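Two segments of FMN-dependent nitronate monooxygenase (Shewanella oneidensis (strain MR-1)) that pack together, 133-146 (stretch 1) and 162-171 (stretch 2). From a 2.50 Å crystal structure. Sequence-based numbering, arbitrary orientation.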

ATOM      1  N   PHE A 133      -1.966  14.209  12.650  1.00 28.28           N
ATOM      2  CA  PHE A 133      -1.406  13.611  13.870  1.00 29.65           C
ATOM      3  C   PHE A 133      -2.396  13.663  15.041  1.00 31.32           C
ATOM      4  O   PHE A 133      -2.019  14.010  16.155  1.00 36.36           O
ATOM      5  CB  PHE A 133      -0.062  14.265  14.294  1.00 28.77           C
ATOM      6  CG  PHE A 133       0.873  14.560  13.156  1.00 28.20           C
ATOM      7  CD1 PHE A 133       1.262  13.569  12.285  1.00 30.23           C
ATOM      8  CD2 PHE A 133       1.378  15.836  12.973  1.00 30.58           C
ATOM      9  CE1 PHE A 133       2.099  13.851  11.216  1.00 32.15           C
ATOM     10  CE2 PHE A 133       2.193  16.131  11.897  1.00 32.39           C
ATOM     11  CZ  PHE A 133       2.576  15.125  11.028  1.00 32.28           C
ATOM     12  N   GLY A 134      -3.650  13.299  14.789  1.00 34.92           N
ATOM     13  CA  GLY A 134      -4.655  13.136  15.858  1.00 33.85           C
ATOM     14  C   GLY A 134      -5.531  14.368  16.097  1.00 31.89           C
ATOM     15  O   GLY A 134      -6.050  14.972  15.172  1.00 31.19           O
ATOM     16  N   LEU A 135      -5.715  14.715  17.358  1.00 32.38           N
ATOM     17  CA  LEU A 135      -6.575  15.812  17.733  1.00 36.41           C
ATOM     18  C   LEU A 135      -5.958  16.620  18.859  1.00 34.13           C
ATOM     19  O   LEU A 135      -5.203  16.089  19.665  1.00 40.21           O
ATOM     20  CB  LEU A 135      -7.935  15.279  18.183  1.00 40.00           C
ATOM     21  CG  LEU A 135      -8.791  14.614  17.109  1.00 36.08           C
ATOM     22  CD1 LEU A 135      -9.980  13.923  17.757  1.00 35.97           C
ATOM     23  CD2 LEU A 135      -9.252  15.638  16.076  1.00 35.34           C
ATOM     24  N   PRO A 136      -6.316  17.902  18.946  1.00 34.40           N
ATOM     25  CA  PRO A 136      -5.950  18.706  20.119  1.00 35.14           C
ATOM     26  C   PRO A 136      -6.758  18.361  21.404  1.00 36.42           C
ATOM     27  O   PRO A 136      -7.675  17.509  21.367  1.00 36.62           O
ATOM     28  CB  PRO A 136      -6.232  20.133  19.652  1.00 37.66           C
ATOM     29  CG  PRO A 136      -7.313  19.993  18.628  1.00 37.19           C
ATOM     30  CD  PRO A 136      -7.157  18.644  17.984  1.00 31.28           C
ATOM     31  N   ASP A 137      -6.404  19.001  22.525  1.00 36.70           N
ATOM     32  CA  ASP A 137      -7.089  18.778  23.831  1.00 36.39           C
ATOM     33  C   ASP A 137      -8.583  19.068  23.743  1.00 36.96           C
ATOM     34  O   ASP A 137      -9.014  19.882  22.933  1.00 35.65           O
ATOM     35  CB  ASP A 137      -6.483  19.662  24.932  1.00 32.63           C
ATOM     36  N   GLU A 138      -9.364  18.461  24.628  1.00 42.17           N
ATOM     37  CA  GLU A 138     -10.816  18.562  24.534  1.00 54.58           C
ATOM     38  C   GLU A 138     -11.317  20.010  24.511  1.00 46.34           C
ATOM     39  O   GLU A 138     -12.252  20.335  23.747  1.00 38.66           O
ATOM     40  CB  GLU A 138     -11.525  17.761  25.635  1.00 61.91           C
ATOM     41  CG  GLU A 138     -12.874  17.210  25.179  1.00 72.08           C
ATOM     42  CD  GLU A 138     -13.879  17.084  26.306  1.00 91.78           C
ATOM     43  OE1 GLU A 138     -13.559  16.421  27.315  1.00110.15           O
ATOM     44  OE2 GLU A 138     -14.997  17.624  26.169  1.00 98.33           O
ATOM     45  N   GLU A 139     -10.650  20.879  25.272  1.00 40.06           N
ATOM     46  CA  GLU A 139     -11.065  22.283  25.400  1.00 46.39           C
ATOM     47  C   GLU A 139     -10.924  23.018  24.074  1.00 45.18           C
ATOM     48  O   GLU A 139     -11.856  23.691  23.622  1.00 47.88           O
ATOM     49  CB  GLU A 139     -10.239  23.002  26.470  1.00 50.15           C
ATOM     50  CG  GLU A 139     -10.496  22.485  27.876  1.00 65.68           C
ATOM     51  CD  GLU A 139      -9.328  22.724  28.815  1.00 77.32           C
ATOM     52  OE1 GLU A 139      -8.214  22.227  28.523  1.00 79.11           O
ATOM     53  OE2 GLU A 139      -9.528  23.398  29.850  1.00 73.90           O
ATOM     54  N   LEU A 140      -9.746  22.887  23.462  1.00 41.83           N
ATOM     55  CA  LEU A 140      -9.506  23.365  22.101  1.00 36.21           C
ATOM     56  C   LEU A 140     -10.543  22.839  21.108  1.00 36.40           C
ATOM     57  O   LEU A 140     -11.070  23.590  20.300  1.00 39.46           O
ATOM     58  CB  LEU A 140      -8.102  22.979  21.650  1.00 35.02           C
ATOM     59  CG  LEU A 140      -6.951  23.670  22.409  1.00 37.55           C
ATOM     60  CD1 LEU A 140      -5.598  23.234  21.871  1.00 37.34           C
ATOM     61  CD2 LEU A 140      -7.068  25.186  22.352  1.00 37.18           C
ATOM     62  N   LEU A 141     -10.879  21.565  21.228  1.00 38.96           N
ATOM     63  CA  LEU A 141     -11.881  20.939  20.383  1.00 38.46           C
ATOM     64  C   LEU A 141     -13.270  21.519  20.603  1.00 41.29           C
ATOM     65  O   LEU A 141     -14.025  21.693  19.651  1.00 38.24           O
ATOM     66  CB  LEU A 141     -11.931  19.446  20.689  1.00 42.74           C
ATOM     67  CG  LEU A 141     -11.816  18.488  19.518  1.00 47.00           C
ATOM     68  CD1 LEU A 141     -10.664  18.910  18.620  1.00 47.80           C
ATOM     69  CD2 LEU A 141     -11.611  17.063  20.039  1.00 46.42           C
ATOM     70  N   LEU A 142     -13.652  21.710  21.865  1.00 46.17           N
ATOM     71  CA  LEU A 142     -14.960  22.301  22.178  1.00 44.06           C
ATOM     72  C   LEU A 142     -15.040  23.739  21.676  1.00 36.53           C
ATOM     73  O   LEU A 142     -16.054  24.159  21.098  1.00 38.05           O
ATOM     74  CB  LEU A 142     -15.250  22.259  23.679  1.00 45.45           C
ATOM     75  CG  LEU A 142     -15.522  20.878  24.290  1.00 50.30           C
ATOM     76  CD1 LEU A 142     -15.749  21.016  25.794  1.00 48.52           C
ATOM     77  CD2 LEU A 142     -16.706  20.194  23.616  1.00 46.33           C
ATOM     78  N   GLU A 143     -13.950  24.476  21.817  1.00 28.84           N
ATOM     79  CA  GLU A 143     -13.922  25.830  21.275  1.00 33.47           C
ATOM     80  C   GLU A 143     -14.238  25.834  19.785  1.00 34.60           C
ATOM     81  O   GLU A 143     -15.060  26.614  19.335  1.00 42.61           O
ATOM     82  CB  GLU A 143     -12.576  26.507  21.524  1.00 34.21           C
ATOM     83  CG  GLU A 143     -12.588  27.989  21.170  1.00 36.16           C
ATOM     84  CD  GLU A 143     -11.211  28.613  21.137  1.00 42.63           C
ATOM     85  OE1 GLU A 143     -10.197  27.899  21.354  1.00 48.95           O
ATOM     86  OE2 GLU A 143     -11.153  29.843  20.929  1.00 55.17           O
ATOM     87  N   ILE A 144     -13.566  24.966  19.031  1.00 34.70           N
ATOM     88  CA  ILE A 144     -13.778  24.847  17.592  1.00 38.68           C
ATOM     89  C   ILE A 144     -15.234  24.489  17.244  1.00 38.95           C
ATOM     90  O   ILE A 144     -15.832  25.101  16.360  1.00 38.33           O
ATOM     91  CB  ILE A 144     -12.812  23.802  16.951  1.00 34.07           C
ATOM     92  CG1 ILE A 144     -11.382  24.333  16.949  1.00 35.85           C
ATOM     93  CG2 ILE A 144     -13.207  23.496  15.512  1.00 30.86           C
ATOM     94  CD1 ILE A 144     -10.333  23.248  16.884  1.00 36.30           C
ATOM     95  N   LYS A 145     -15.787  23.489  17.912  1.00 37.48           N
ATOM     96  CA  LYS A 145     -17.139  23.022  17.582  1.00 40.18           C
ATOM     97  C   LYS A 145     -18.147  24.149  17.776  1.00 40.46           C
ATOM     98  O   LYS A 145     -19.186  24.167  17.141  1.00 37.57           O
ATOM     99  CB  LYS A 145     -17.543  21.842  18.467  1.00 37.37           C
ATOM    100  CG  LYS A 145     -16.710  20.585  18.280  1.00 44.32           C
ATOM    101  CD  LYS A 145     -17.407  19.568  17.392  1.00 51.75           C
ATOM    102  CE  LYS A 145     -16.607  18.273  17.291  1.00 51.66           C
ATOM    103  NZ  LYS A 145     -17.025  17.290  18.324  1.00 50.70           N
ATOM    104  N   SER A 146     -17.841  25.062  18.694  1.00 38.58           N
ATOM    105  CA  SER A 146     -18.748  26.129  19.056  1.00 35.06           C
ATOM    106  C   SER A 146     -18.712  27.290  18.066  1.00 37.56           C
ATOM    107  O   SER A 146     -19.463  28.248  18.211  1.00 41.51           O
ATOM    108  CB  SER A 146     -18.419  26.637  20.458  1.00 32.95           C
ATOM    109  OG  SER A 146     -17.341  27.535  20.413  1.00 32.54           O
ATOM    110  N   LEU A 162     -11.123   4.634  15.374  1.00 31.83           N
ATOM    111  CA  LEU A 162     -12.007   4.467  16.505  1.00 32.47           C
ATOM    112  C   LEU A 162     -11.693   5.495  17.585  1.00 32.05           C
ATOM    113  O   LEU A 162     -12.590   5.942  18.315  1.00 30.61           O
ATOM    114  CB  LEU A 162     -11.887   3.058  17.071  1.00 33.69           C
ATOM    115  CG  LEU A 162     -12.512   1.966  16.202  1.00 37.18           C
ATOM    116  CD1 LEU A 162     -11.934   0.596  16.519  1.00 36.90           C
ATOM    117  CD2 LEU A 162     -14.017   1.955  16.372  1.00 34.80           C
ATOM    118  N   TRP A 163     -10.420   5.850  17.703  1.00 31.07           N
ATOM    119  CA  TRP A 163     -10.006   6.869  18.654  1.00 32.47           C
ATOM    120  C   TRP A 163     -10.584   8.216  18.249  1.00 32.26           C
ATOM    121  O   TRP A 163     -11.052   8.963  19.089  1.00 30.57           O
ATOM    122  CB  TRP A 163      -8.486   6.970  18.727  1.00 33.51           C
ATOM    123  CG  TRP A 163      -8.012   7.906  19.818  1.00 38.43           C
ATOM    124  CD1 TRP A 163      -7.873   7.610  21.134  1.00 39.61           C
ATOM    125  CD2 TRP A 163      -7.618   9.276  19.673  1.00 36.50           C
ATOM    126  NE1 TRP A 163      -7.417   8.700  21.817  1.00 43.55           N
ATOM    127  CE2 TRP A 163      -7.245   9.737  20.944  1.00 39.28           C
ATOM    128  CE3 TRP A 163      -7.563  10.160  18.597  1.00 40.48           C
ATOM    129  CZ2 TRP A 163      -6.791  11.031  21.169  1.00 39.71           C
ATOM    130  CZ3 TRP A 163      -7.106  11.455  18.819  1.00 42.21           C
ATOM    131  CH2 TRP A 163      -6.737  11.879  20.096  1.00 42.78           C
ATOM    132  N   LEU A 164     -10.544   8.513  16.955  1.00 30.86           N
ATOM    133  CA  LEU A 164     -11.068   9.762  16.440  1.00 32.52           C
ATOM    134  C   LEU A 164     -12.603   9.879  16.586  1.00 33.91           C
ATOM    135  O   LEU A 164     -13.123  10.926  16.979  1.00 31.35           O
ATOM    136  CB  LEU A 164     -10.655   9.944  14.987  1.00 29.21           C
ATOM    137  CG  LEU A 164      -9.156  10.097  14.782  1.00 31.03           C
ATOM    138  CD1 LEU A 164      -8.796  10.023  13.308  1.00 30.96           C
ATOM    139  CD2 LEU A 164      -8.677  11.407  15.374  1.00 33.39           C
ATOM    140  N   GLU A 165     -13.318   8.806  16.280  1.00 34.53           N
ATOM    141  CA  GLU A 165     -14.755   8.789  16.470  1.00 34.12           C
ATOM    142  C   GLU A 165     -15.098   9.053  17.926  1.00 33.87           C
ATOM    143  O   GLU A 165     -15.903   9.932  18.239  1.00 34.69           O
ATOM    144  CB  GLU A 165     -15.319   7.451  16.051  1.00 35.45           C
ATOM    145  CG  GLU A 165     -16.830   7.432  15.931  1.00 41.17           C
ATOM    146  CD  GLU A 165     -17.338   6.091  15.452  1.00 44.90           C
ATOM    147  OE1 GLU A 165     -16.858   5.062  15.980  1.00 44.23           O
ATOM    148  OE2 GLU A 165     -18.182   6.065  14.529  1.00 51.02           O
ATOM    149  N   ALA A 166     -14.410   8.334  18.807  1.00 33.49           N
ATOM    150  CA  ALA A 166     -14.659   8.379  20.249  1.00 31.23           C
ATOM    151  C   ALA A 166     -14.426   9.773  20.825  1.00 30.73           C
ATOM    152  O   ALA A 166     -15.056  10.156  21.785  1.00 39.81           O
ATOM    153  CB  ALA A 166     -13.766   7.362  20.957  1.00 29.40           C
ATOM    154  N   ARG A 167     -13.523  10.524  20.217  1.00 33.91           N
ATOM    155  CA  ARG A 167     -13.190  11.861  20.662  1.00 34.09           C
ATOM    156  C   ARG A 167     -13.939  12.934  19.862  1.00 33.43           C
ATOM    157  O   ARG A 167     -13.590  14.100  19.914  1.00 40.25           O
ATOM    158  CB  ARG A 167     -11.677  12.076  20.541  1.00 38.23           C
ATOM    159  CG  ARG A 167     -10.843  11.210  21.481  1.00 43.25           C
ATOM    160  CD  ARG A 167      -9.846  12.058  22.254  1.00 58.49           C
ATOM    161  NE  ARG A 167     -10.480  13.286  22.755  1.00 63.98           N
ATOM    162  CZ  ARG A 167      -9.910  14.492  22.801  1.00 55.88           C
ATOM    163  NH1 ARG A 167      -8.658  14.686  22.402  1.00 48.61           N
ATOM    164  NH2 ARG A 167     -10.612  15.519  23.249  1.00 65.96           N
ATOM    165  N   GLY A 168     -14.971  12.541  19.129  1.00 35.57           N
ATOM    166  CA  GLY A 168     -15.927  13.496  18.594  1.00 37.33           C
ATOM    167  C   GLY A 168     -15.680  13.978  17.172  1.00 39.65           C
ATOM    168  O   GLY A 168     -16.346  14.905  16.719  1.00 41.86           O
ATOM    169  N   ALA A 169     -14.777  13.338  16.432  1.00 39.74           N
ATOM    170  CA  ALA A 169     -14.534  13.753  15.047  1.00 38.12           C
ATOM    171  C   ALA A 169     -15.840  13.663  14.275  1.00 35.33           C
ATOM    172  O   ALA A 169     -16.692  12.856  14.602  1.00 31.99           O
ATOM    173  CB  ALA A 169     -13.469  12.899  14.390  1.00 35.63           C
ATOM    174  N   ASP A 170     -16.026  14.551  13.311  1.00 33.14           N
ATOM    175  CA  ASP A 170     -17.233  14.537  12.509  1.00 35.96           C
ATOM    176  C   ASP A 170     -17.047  13.639  11.298  1.00 36.29           C
ATOM    177  O   ASP A 170     -18.017  13.108  10.764  1.00 35.81           O
ATOM    178  CB  ASP A 170     -17.617  15.962  12.094  1.00 39.20           C
ATOM    179  CG  ASP A 170     -18.138  16.790  13.278  1.00 49.12           C
ATOM    180  OD1 ASP A 170     -19.278  16.509  13.724  1.00 58.40           O
ATOM    181  OD2 ASP A 170     -17.406  17.691  13.782  1.00 44.38           O
ATOM    182  N   ALA A 171     -15.792  13.495  10.861  1.00 34.48           N
ATOM    183  CA  ALA A 171     -15.421  12.578   9.778  1.00 30.43           C
ATOM    184  C   ALA A 171     -13.966  12.169   9.943  1.00 32.50           C
ATOM    185  O   ALA A 171     -13.179  12.878  10.582  1.00 36.63           O
ATOM    186  CB  ALA A 171     -15.618  13.239   8.423  1.00 26.01           C
TER

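Three side chains, Arg-167, Leu-135 and Lys-145, carry most of this small contact, which buries 432 Å² in all. Each belongs to a segment where a helix meets a loop. Stretch 1 runs through a loop into the helix 138-145; stretch 2 leaves its helix after Ala-166, and Arg-167 is the first residue to abandon helical angles. The CA atoms stay 7 to 9 Å apart at the points of closest register, with Gly-134 CA 7.3 Å from Leu-164 CA and Leu-141 CA 8.7 Å from Gly-168 CA, and side chains from one stretch reach the backbone of the other.

Arg-167 covers the most surface and points toward stretch 1. Its guanidinium reaches the loop just ahead of the helix, where Arg-167 NH1 donates a hydrogen bond to Pro-136 O at 3.2 Å. The group is also used as a flat surface: Leu-141 CD2 lies over one face, 3.7 Å from Arg-167 NH2, while Glu-138 CA sits at its edge, 3.3 Å from NH2. Glu-138 meets the guanidinium through CA and CB; its poorly ordered carboxylate makes no salt bridge with it.

Leu-135 supplies the apolar half. Its CG lies 3.6 Å from Leu-164 CD2, and its CD1 touches both Trp-163 CZ3 at 3.9 Å and Arg-167 CB at 3.7 Å, so the arginine's aliphatic base extends the greasy patch. Beside it, Gly-134 has backbone angles that by themselves call for glycine.

Lys-145 closes the far end of the helix. Its NZ donates to Gly-168 O at 3.0 Å, tying a charged amine to a loop carbonyl. Gly-168 also has glycine-demanding angles, and an ideal CB there would fall a tight 3.0 Å from Lys-145 NZ. Asp-170 OD2 approaches Lys-145 CE at 3.6 Å but stays 4.6 Å from NZ, too far for a salt bridge.

The rule is economical: leucine fills, and long cations reach across to backbone carbonyls.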